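Side-chain contacts in metallophosphoesterase (Clostridium thermocellum, PDB 4J6O), which probably removes 2',3' phosphates from RNA ends as the manganese-binding phosphatase domain of the bacterial Pnkp-Hen1 RNA repair system: residues A212-V217 against I223-V228; V217-N222 against P239-V244; D25-L30 against L77-G82. All coordinates share one frame; numbering follows the deposited sequence.

Overall arrangement
All three contacts depend on apolar side chains, but their depth in the fold differs. Contact 3 is wholly buried: two helices of the calcineurin-like phosphoesterase fold meet through leucine and valine side chains. Contacts 1 and 2 are partly buried and add one bridging water each to an apolar pair. They share Val217 and the hairpin of strands 215-216 and 220-222, where Leu215 O lies 2.9 Å from Asn222 N, a probable hydrogen bond. Contact 1 ties the hairpin's approach to the loop after it, whereas contact 2 carries it across to strand 242-247 of the other sheet. Leu30, in the 25-30 segment of contact 3, packs on Val244 of that strand.

Contact 1 (A212-V217 against I223-V228); sequences AEVLKV and IDTGCV
Val214 lays its CG1 methyl over Ile223, 4.0 Å from Ile223 CG2, the two side chains crossing at a slant. Val214 CG1 stands beside the backbone N (chi1 -59°), anti to the carbonyl carbon, where it meets Ile223. Thr225 supplies the second apolar patch through its methyl rather than its hydroxyl: Thr225 CG2 lies against the backbone, 3.8 Å from Val214 N, and reaches Val214 CG1 at 4.1 Å. The hydroxyl is engaged apart from this patch, since Thr225 OG1 hydrogen-bonds to Lys232 O and Thr234 OG1. Threonine thus divides its two branches between the 212-217 segment and strand 232-238. The polar link between the segments is a water that donates to Ala212 O and to Thr225 O, at 2.8 Å from each oxygen. Just before Thr225, Asp224 begins an Asx turn: its OD1 accepts from Gly226 N at 3.0 Å, the N-H arriving from above the carboxylate plane, 37° out of it. Asp224 OD2 lies close to OD1 of Asp19, a manganese ligand, a pair of like charges. In the fold, the contact joins the entry to strand 215-216 with the loop leaving strand 220-222; Val214 and Ile223 both continue onto Thr234 of strand 232-238.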
loop_
_atom_site.group_PDB
_atom_site.type_symbol
_atom_site.label_atom_id
_atom_site.label_comp_id
_atom_site.label_asym_id
_atom_site.label_seq_id
_atom_site.Cartn_x
_atom_site.Cartn_y
_atom_site.Cartn_z
ATOM N N ALA A 212 10.852 8.080 -9.068
ATOM C CA ALA A 212 11.424 9.210 -8.348
ATOM C C ALA A 212 10.409 10.282 -8.001
ATOM O O ALA A 212 10.504 10.911 -6.951
ATOM C CB ALA A 212 12.642 9.808 -9.136
ATOM N N GLU A 213 9.430 10.494 -8.865
ATOM C CA GLU A 213 8.388 11.470 -8.584
ATOM C C GLU A 213 7.082 10.813 -8.992
ATOM O O GLU A 213 7.085 9.816 -9.742
ATOM C CB GLU A 213 8.577 12.748 -9.402
ATOM C CG GLU A 213 9.873 13.481 -9.103
ATOM C CD GLU A 213 9.881 14.130 -7.730
ATOM O OE1 GLU A 213 8.781 14.390 -7.162
ATOM O OE2 GLU A 213 10.989 14.411 -7.220
ATOM N N VAL A 214 5.980 11.385 -8.532
ATOM C CA VAL A 214 4.684 10.804 -8.854
ATOM C C VAL A 214 4.518 10.743 -10.394
ATOM O O VAL A 214 5.021 11.620 -11.126
ATOM C CB VAL A 214 3.475 11.493 -8.134
ATOM C CG1 VAL A 214 3.605 11.433 -6.637
ATOM C CG2 VAL A 214 3.286 12.911 -8.603
ATOM N N LEU A 215 3.917 9.665 -10.877
ATOM C CA LEU A 215 3.724 9.464 -12.315
ATOM C C LEU A 215 2.242 9.513 -12.692
ATOM O O LEU A 215 1.486 8.533 -12.469
ATOM C CB LEU A 215 4.338 8.128 -12.749
ATOM C CG LEU A 215 4.155 7.745 -14.207
ATOM C CD1 LEU A 215 4.746 8.869 -15.057
ATOM C CD2 LEU A 215 4.890 6.446 -14.455
ATOM N N LYS A 216 1.849 10.651 -13.283
ATOM C CA LYS A 216 0.462 10.912 -13.661
ATOM C C LYS A 216 0.305 10.586 -15.134
ATOM O O LYS A 216 0.998 11.136 -15.959
ATOM C CB LYS A 216 0.088 12.380 -13.453
ATOM C CG LYS A 216 0.488 12.969 -12.125
ATOM C CD LYS A 216 -0.134 14.374 -11.909
ATOM C CE LYS A 216 0.764 15.261 -11.073
ATOM N NZ LYS A 216 0.211 15.591 -9.731
ATOM N N VAL A 217 -0.608 9.689 -15.459
ATOM C CA VAL A 217 -0.822 9.247 -16.839
ATOM C C VAL A 217 -2.325 9.018 -17.027
ATOM O O VAL A 217 -2.878 8.118 -16.402
ATOM C CB VAL A 217 -0.099 7.897 -17.111
ATOM C CG1 VAL A 217 -0.427 7.355 -18.483
ATOM C CG2 VAL A 217 1.416 8.023 -16.926
ATOM N N ILE A 223 1.878 6.763 -6.984
ATOM C CA ILE A 223 2.497 7.566 -5.916
ATOM C C ILE A 223 3.552 6.816 -5.074
ATOM O O ILE A 223 3.916 7.248 -3.975
ATOM C CB ILE A 223 1.419 8.158 -4.967
ATOM C CG1 ILE A 223 0.654 7.070 -4.228
ATOM C CG2 ILE A 223 0.468 9.101 -5.742
ATOM C CD1 ILE A 223 -0.227 7.674 -3.067
ATOM N N ASP A 224 4.057 5.689 -5.593
ATOM C CA ASP A 224 5.195 5.054 -4.914
ATOM C C ASP A 224 6.501 5.727 -5.290
ATOM O O ASP A 224 7.073 5.396 -6.336
ATOM C CB ASP A 224 5.266 3.563 -5.287
ATOM C CG ASP A 224 6.405 2.841 -4.582
ATOM O OD1 ASP A 224 7.073 3.493 -3.770
ATOM O OD2 ASP A 224 6.602 1.609 -4.823
ATOM N N THR A 225 6.953 6.643 -4.430
ATOM C CA THR A 225 8.157 7.438 -4.678
ATOM C C THR A 225 9.332 6.841 -3.935
ATOM O O THR A 225 10.315 7.527 -3.680
ATOM C CB THR A 225 7.888 8.898 -4.305
ATOM O OG1 THR A 225 7.149 8.971 -3.069
ATOM C CG2 THR A 225 7.038 9.505 -5.425
ATOM N N GLY A 226 9.245 5.543 -3.632
ATOM C CA GLY A 226 10.378 4.760 -3.159
ATOM C C GLY A 226 11.014 5.223 -1.864
ATOM O O GLY A 226 12.238 5.289 -1.726
ATOM N N CYS A 227 10.156 5.450 -0.861
ATOM C CA CYS A 227 10.648 5.904 0.443
ATOM C C CYS A 227 11.770 5.022 0.977
ATOM O O CYS A 227 12.833 5.511 1.383
ATOM C CB CYS A 227 9.465 5.904 1.407
ATOM S SG CYS A 227 9.936 6.599 3.006
ATOM N N VAL A 228 11.550 3.718 0.982
ATOM C CA VAL A 228 12.554 2.884 1.597
ATOM C C VAL A 228 13.903 2.806 0.882
ATOM O O VAL A 228 14.917 2.484 1.512
ATOM C CB VAL A 228 11.960 1.452 1.813
ATOM C CG1 VAL A 228 11.876 0.678 0.461
ATOM C CG2 VAL A 228 12.775 0.653 2.847
HETATM O O HOH W 1 11.638 9.745 -4.728
#

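Contact 2 (V217-N222 against P239-V244); sequences VNNTIN and PEREIV
This contact bridges the two beta-sheets of the calcineurin-like phosphoesterase fold, setting the turn and strand 220-222 of one sheet against edge strand 242-247 of the other. The nearest CA atoms, those of Ile221 and Arg241, are 10.3 Å apart, a spacing that makes this a meeting of side chains rather than of paired strands. Between the sheets, Ile221, which is buried, and Ile243, which is partly exposed, reach toward each other tip to tip, with Ile221 CD1 4.1 Å from Ile243 CD1. Ile221 CG1 stands anti to the backbone N (chi1 -179°) and the chain runs on extended, carrying the terminal methyl outward from its strand. Tyr236 of strand 232-238 touches both isoleucines and Arg241, and Lys216 also packs on the isoleucine pair.

Nearer the surface the chemistry becomes polar. Arg241 sits in a G1 beta bulge, where it and Glu242 both face Arg237, and Asn219 is the centre of an inverse gamma turn. The Arg241 chain is extended from CG to NE and crosses Asn219 at about a right angle, although the amide and guanidinium planes are only 27° apart. Asn219 OD1 remains 4.0 Å from Arg241 NH2, so water closes the gap. Lying in plane at the guanidinium edge, this water accepts from Arg241 NH1 at 2.9 Å and donates to Asn219 OD1 at 3.0 Å.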
loop_
_atom_site.group_PDB
_atom_site.type_symbol
_atom_site.label_atom_id
_atom_site.label_comp_id
_atom_site.label_asym_id
_atom_site.label_seq_id
_atom_site.Cartn_x
_atom_site.Cartn_y
_atom_site.Cartn_z
ATOM N N VAL A 217 -0.608 9.689 -15.459
ATOM C CA VAL A 217 -0.822 9.247 -16.839
ATOM C C VAL A 217 -2.325 9.018 -17.027
ATOM O O VAL A 217 -2.878 8.118 -16.402
ATOM C CB VAL A 217 -0.099 7.897 -17.111
ATOM C CG1 VAL A 217 -0.427 7.355 -18.483
ATOM C CG2 VAL A 217 1.416 8.023 -16.926
ATOM N N ASN A 218 -2.928 9.820 -17.909
ATOM C CA ASN A 218 -4.371 9.814 -18.093
ATOM C C ASN A 218 -4.959 9.999 -16.710
ATOM O O ASN A 218 -4.375 10.685 -15.882
ATOM C CB ASN A 218 -4.831 8.505 -18.734
ATOM C CG ASN A 218 -4.186 8.272 -20.096
ATOM O OD1 ASN A 218 -4.204 9.145 -20.962
ATOM N ND2 ASN A 218 -3.594 7.098 -20.278
ATOM N N ASN A 219 -6.081 9.354 -16.427
ATOM C CA ASN A 219 -6.707 9.550 -15.143
ATOM C C ASN A 219 -6.070 8.627 -14.107
ATOM O O ASN A 219 -6.798 7.934 -13.407
ATOM C CB ASN A 219 -8.200 9.230 -15.247
ATOM C CG ASN A 219 -9.047 10.004 -14.243
ATOM O OD1 ASN A 219 -8.604 10.981 -13.656
ATOM N ND2 ASN A 219 -10.287 9.569 -14.069
ATOM N N THR A 220 -4.734 8.587 -14.017
ATOM C CA THR A 220 -4.113 7.649 -13.067
ATOM C C THR A 220 -2.902 8.293 -12.478
ATOM O O THR A 220 -2.278 9.108 -13.135
ATOM C CB THR A 220 -3.650 6.264 -13.703
ATOM O OG1 THR A 220 -2.453 6.422 -14.473
ATOM C CG2 THR A 220 -4.741 5.670 -14.615
ATOM N N ILE A 221 -2.491 7.852 -11.298
ATOM C CA ILE A 221 -1.231 8.388 -10.747
ATOM C C ILE A 221 -0.572 7.359 -9.846
ATOM O O ILE A 221 -1.211 6.802 -8.945
ATOM C CB ILE A 221 -1.469 9.708 -9.969
ATOM C CG1 ILE A 221 -0.127 10.265 -9.418
ATOM C CG2 ILE A 221 -2.523 9.593 -8.868
ATOM C CD1 ILE A 221 -0.248 11.688 -8.897
ATOM N N ASN A 222 0.697 7.117 -10.088
ATOM C CA ASN A 222 1.446 6.169 -9.285
ATOM C C ASN A 222 2.179 7.011 -8.242
ATOM O O ASN A 222 2.983 7.895 -8.594
ATOM C CB ASN A 222 2.457 5.466 -10.193
ATOM C CG ASN A 222 3.367 4.481 -9.437
ATOM O OD1 ASN A 222 3.423 4.485 -8.217
ATOM N ND2 ASN A 222 4.111 3.652 -10.191
ATOM N N PRO A 239 -10.368 15.061 -2.301
ATOM C CA PRO A 239 -10.400 15.400 -3.725
ATOM C C PRO A 239 -9.563 16.589 -4.116
ATOM O O PRO A 239 -9.671 16.983 -5.294
ATOM C CB PRO A 239 -11.878 15.724 -3.966
ATOM C CG PRO A 239 -12.270 16.357 -2.668
ATOM C CD PRO A 239 -11.565 15.548 -1.596
ATOM N N GLU A 240 -8.728 17.105 -3.212
ATOM C CA GLU A 240 -7.863 18.228 -3.537
ATOM C C GLU A 240 -6.871 17.968 -4.656
ATOM O O GLU A 240 -6.387 18.904 -5.295
ATOM C CB GLU A 240 -7.135 18.711 -2.278
ATOM C CG GLU A 240 -8.060 19.152 -1.177
ATOM C CD GLU A 240 -8.515 18.046 -0.267
ATOM O OE1 GLU A 240 -8.263 16.849 -0.575
ATOM O OE2 GLU A 240 -9.160 18.351 0.760
ATOM N N ARG A 241 -6.543 16.679 -4.886
ATOM C CA ARG A 241 -5.568 16.337 -5.906
ATOM C C ARG A 241 -4.259 17.090 -5.643
ATOM O O ARG A 241 -3.660 17.669 -6.545
ATOM C CB ARG A 241 -6.141 16.536 -7.321
ATOM C CG ARG A 241 -7.452 15.732 -7.487
ATOM C CD ARG A 241 -7.816 15.446 -8.897
ATOM N NE ARG A 241 -9.139 14.852 -8.956
ATOM C CZ ARG A 241 -9.604 14.205 -10.010
ATOM N NH1 ARG A 241 -10.837 13.719 -9.987
ATOM N NH2 ARG A 241 -8.841 14.080 -11.097
ATOM N N GLU A 242 -3.836 17.029 -4.373
ATOM C CA GLU A 242 -2.567 17.625 -3.925
ATOM C C GLU A 242 -1.592 16.567 -3.473
ATOM O O GLU A 242 -1.980 15.596 -2.791
ATOM C CB GLU A 242 -2.830 18.506 -2.731
ATOM C CG GLU A 242 -3.620 19.727 -3.101
ATOM C CD GLU A 242 -4.056 20.542 -1.905
ATOM O OE1 GLU A 242 -3.772 20.134 -0.746
ATOM O OE2 GLU A 242 -4.694 21.601 -2.143
ATOM N N ILE A 243 -0.324 16.783 -3.814
ATOM C CA ILE A 243 0.775 15.920 -3.397
ATOM C C ILE A 243 1.440 16.479 -2.133
ATOM O O ILE A 243 1.811 17.664 -2.090
ATOM C CB ILE A 243 1.807 15.805 -4.492
ATOM C CG1 ILE A 243 1.197 15.242 -5.774
ATOM C CG2 ILE A 243 2.981 14.943 -4.047
ATOM C CD1 ILE A 243 0.377 14.026 -5.563
ATOM N N VAL A 244 1.581 15.641 -1.106
ATOM C CA VAL A 244 2.316 15.967 0.130
ATOM C C VAL A 244 3.334 14.862 0.349
ATOM O O VAL A 244 3.002 13.691 0.177
ATOM C CB VAL A 244 1.401 16.045 1.354
ATOM C CG1 VAL A 244 2.195 16.298 2.649
ATOM C CG2 VAL A 244 0.352 17.176 1.135
HETATM O O HOH W 2 -11.047 12.247 -12.475
#

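Contact 3 (D25-L30 against L77-G82); sequences DELKML and LKLVMG
Leu27 and Leu79 reach toward each other from facing helices and meet tip to tip, the CD2 methyl of Leu27 lying 3.6 Å from the CD2 methyl of Leu79. Both CB atoms are directed at the opposite helix, and in both residues CG is anti to the backbone N (chi1 177° in each). Matching first torsions therefore send each branched end into the space between the helices. Leu79 CD2 also comes within 4.0 Å of Leu27 CG, and Leu27 CD2 reaches on to Val80 CG2 at 4.4 Å. One methyl of Leu27 thus spans two consecutive residues of the 77-82 segment, of which Leu79 makes the closer approach. All three residues are buried and the contact across the segments consists of apolar side chains. The arrangement joins helix 24-33 to helix 73-86, which pack side chain to side chain in the calcineurin-like phosphoesterase fold. Leu27 packs further on Ile20 and on Leu233 of strand 232-238, while Leu30, one turn along, covers Leu233 and Ala235 and reaches strand 242-247 of the same five-stranded sheet; on the other helix, Leu77 and Met81 pack against helix 127-138.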
loop_
_atom_site.group_PDB
_atom_site.type_symbol
_atom_site.label_atom_id
_atom_site.label_comp_id
_atom_site.label_asym_id
_atom_site.label_seq_id
_atom_site.Cartn_x
_atom_site.Cartn_y
_atom_site.Cartn_z
ATOM N N ASP A 25 9.218 5.974 10.676
ATOM C CA ASP A 25 9.526 7.352 11.081
ATOM C C ASP A 25 8.918 8.300 10.055
ATOM O O ASP A 25 8.316 9.356 10.418
ATOM C CB ASP A 25 11.037 7.578 11.192
ATOM C CG ASP A 25 11.667 6.829 12.344
ATOM O OD1 ASP A 25 10.944 6.453 13.286
ATOM O OD2 ASP A 25 12.930 6.644 12.299
ATOM N N GLU A 26 9.042 7.906 8.789
ATOM C CA GLU A 26 8.597 8.761 7.696
ATOM C C GLU A 26 7.078 8.745 7.644
ATOM O O GLU A 26 6.467 9.742 7.323
ATOM C CB GLU A 26 9.114 8.285 6.339
ATOM C CG GLU A 26 10.631 8.549 6.104
ATOM C CD GLU A 26 11.535 7.574 6.803
ATOM O OE1 GLU A 26 11.090 6.584 7.421
ATOM O OE2 GLU A 26 12.766 7.804 6.742
ATOM N N LEU A 27 6.507 7.586 7.898
ATOM C CA LEU A 27 5.030 7.482 7.999
ATOM C C LEU A 27 4.473 8.410 9.086
ATOM O O LEU A 27 3.501 9.117 8.846
ATOM C CB LEU A 27 4.615 6.012 8.225
ATOM C CG LEU A 27 3.105 5.841 8.412
ATOM C CD1 LEU A 27 2.281 6.410 7.245
ATOM C CD2 LEU A 27 2.783 4.341 8.661
ATOM N N LYS A 28 5.101 8.401 10.256
ATOM C CA LYS A 28 4.642 9.253 11.338
ATOM C C LYS A 28 4.775 10.708 10.931
ATOM O O LYS A 28 3.832 11.491 11.138
ATOM C CB LYS A 28 5.432 8.949 12.588
ATOM C CG LYS A 28 5.124 9.867 13.782
ATOM C CD LYS A 28 5.983 9.520 14.970
ATOM C CE LYS A 28 5.480 10.248 16.233
ATOM N NZ LYS A 28 5.873 11.662 16.148
ATOM N N MET A 29 5.928 11.078 10.343
ATOM C CA MET A 29 6.136 12.446 9.853
ATOM C C MET A 29 5.067 12.859 8.839
ATOM O O MET A 29 4.512 13.968 8.928
ATOM C CB MET A 29 7.559 12.608 9.255
ATOM C CG MET A 29 8.665 12.591 10.269
ATOM S SD MET A 29 10.275 12.391 9.439
ATOM C CE MET A 29 10.519 14.090 8.870
ATOM N N LEU A 30 4.747 11.944 7.903
ATOM C CA LEU A 30 3.826 12.287 6.843
ATOM C C LEU A 30 2.409 12.467 7.414
ATOM O O LEU A 30 1.673 13.393 7.062
ATOM C CB LEU A 30 3.856 11.192 5.742
ATOM C CG LEU A 30 2.867 11.408 4.619
ATOM C CD1 LEU A 30 3.083 12.740 3.893
ATOM C CD2 LEU A 30 3.129 10.238 3.638
ATOM N N LEU A 77 3.066 -1.921 11.132
ATOM C CA LEU A 77 1.914 -2.806 11.186
ATOM C C LEU A 77 0.981 -2.430 12.326
ATOM O O LEU A 77 -0.253 -2.363 12.157
ATOM C CB LEU A 77 2.379 -4.256 11.363
ATOM C CG LEU A 77 2.813 -4.893 10.052
ATOM C CD1 LEU A 77 3.595 -6.157 10.378
ATOM C CD2 LEU A 77 1.616 -5.208 9.192
ATOM N N LYS A 78 1.554 -2.169 13.486
ATOM C CA LYS A 78 0.695 -1.828 14.632
ATOM C C LYS A 78 -0.093 -0.556 14.356
ATOM O O LYS A 78 -1.257 -0.438 14.704
ATOM C CB LYS A 78 1.555 -1.640 15.882
ATOM C CG LYS A 78 2.165 -2.930 16.368
ATOM C CD LYS A 78 3.188 -2.703 17.441
ATOM C CE LYS A 78 3.986 -3.962 17.672
ATOM N NZ LYS A 78 4.811 -3.775 18.848
ATOM N N LEU A 79 0.581 0.426 13.780
ATOM C CA LEU A 79 -0.052 1.703 13.509
ATOM C C LEU A 79 -1.172 1.506 12.495
ATOM O O LEU A 79 -2.287 1.945 12.718
ATOM C CB LEU A 79 0.976 2.745 13.040
ATOM C CG LEU A 79 0.370 4.091 12.662
ATOM C CD1 LEU A 79 -0.060 4.768 13.961
ATOM C CD2 LEU A 79 1.397 4.980 11.913
ATOM N N VAL A 80 -0.873 0.866 11.359
ATOM C CA VAL A 80 -1.875 0.719 10.312
ATOM C C VAL A 80 -3.079 -0.151 10.727
ATOM O O VAL A 80 -4.246 0.201 10.472
ATOM C CB VAL A 80 -1.235 0.130 9.025
ATOM C CG1 VAL A 80 -2.302 -0.116 7.989
ATOM C CG2 VAL A 80 -0.206 1.108 8.530
ATOM N N MET A 81 -2.783 -1.245 11.423
ATOM C CA MET A 81 -3.872 -2.087 11.922
ATOM C C MET A 81 -4.829 -1.370 12.890
ATOM O O MET A 81 -6.057 -1.524 12.810
ATOM C CB MET A 81 -3.284 -3.327 12.576
ATOM C CG MET A 81 -2.710 -4.212 11.520
ATOM S SD MET A 81 -2.283 -5.770 12.228
ATOM C CE MET A 81 -0.759 -5.298 12.831
ATOM N N GLY A 82 -4.261 -0.559 13.783
ATOM C CA GLY A 82 -5.067 0.281 14.650
ATOM C C GLY A 82 -5.926 1.308 13.915
ATOM O O GLY A 82 -7.018 1.655 14.350
#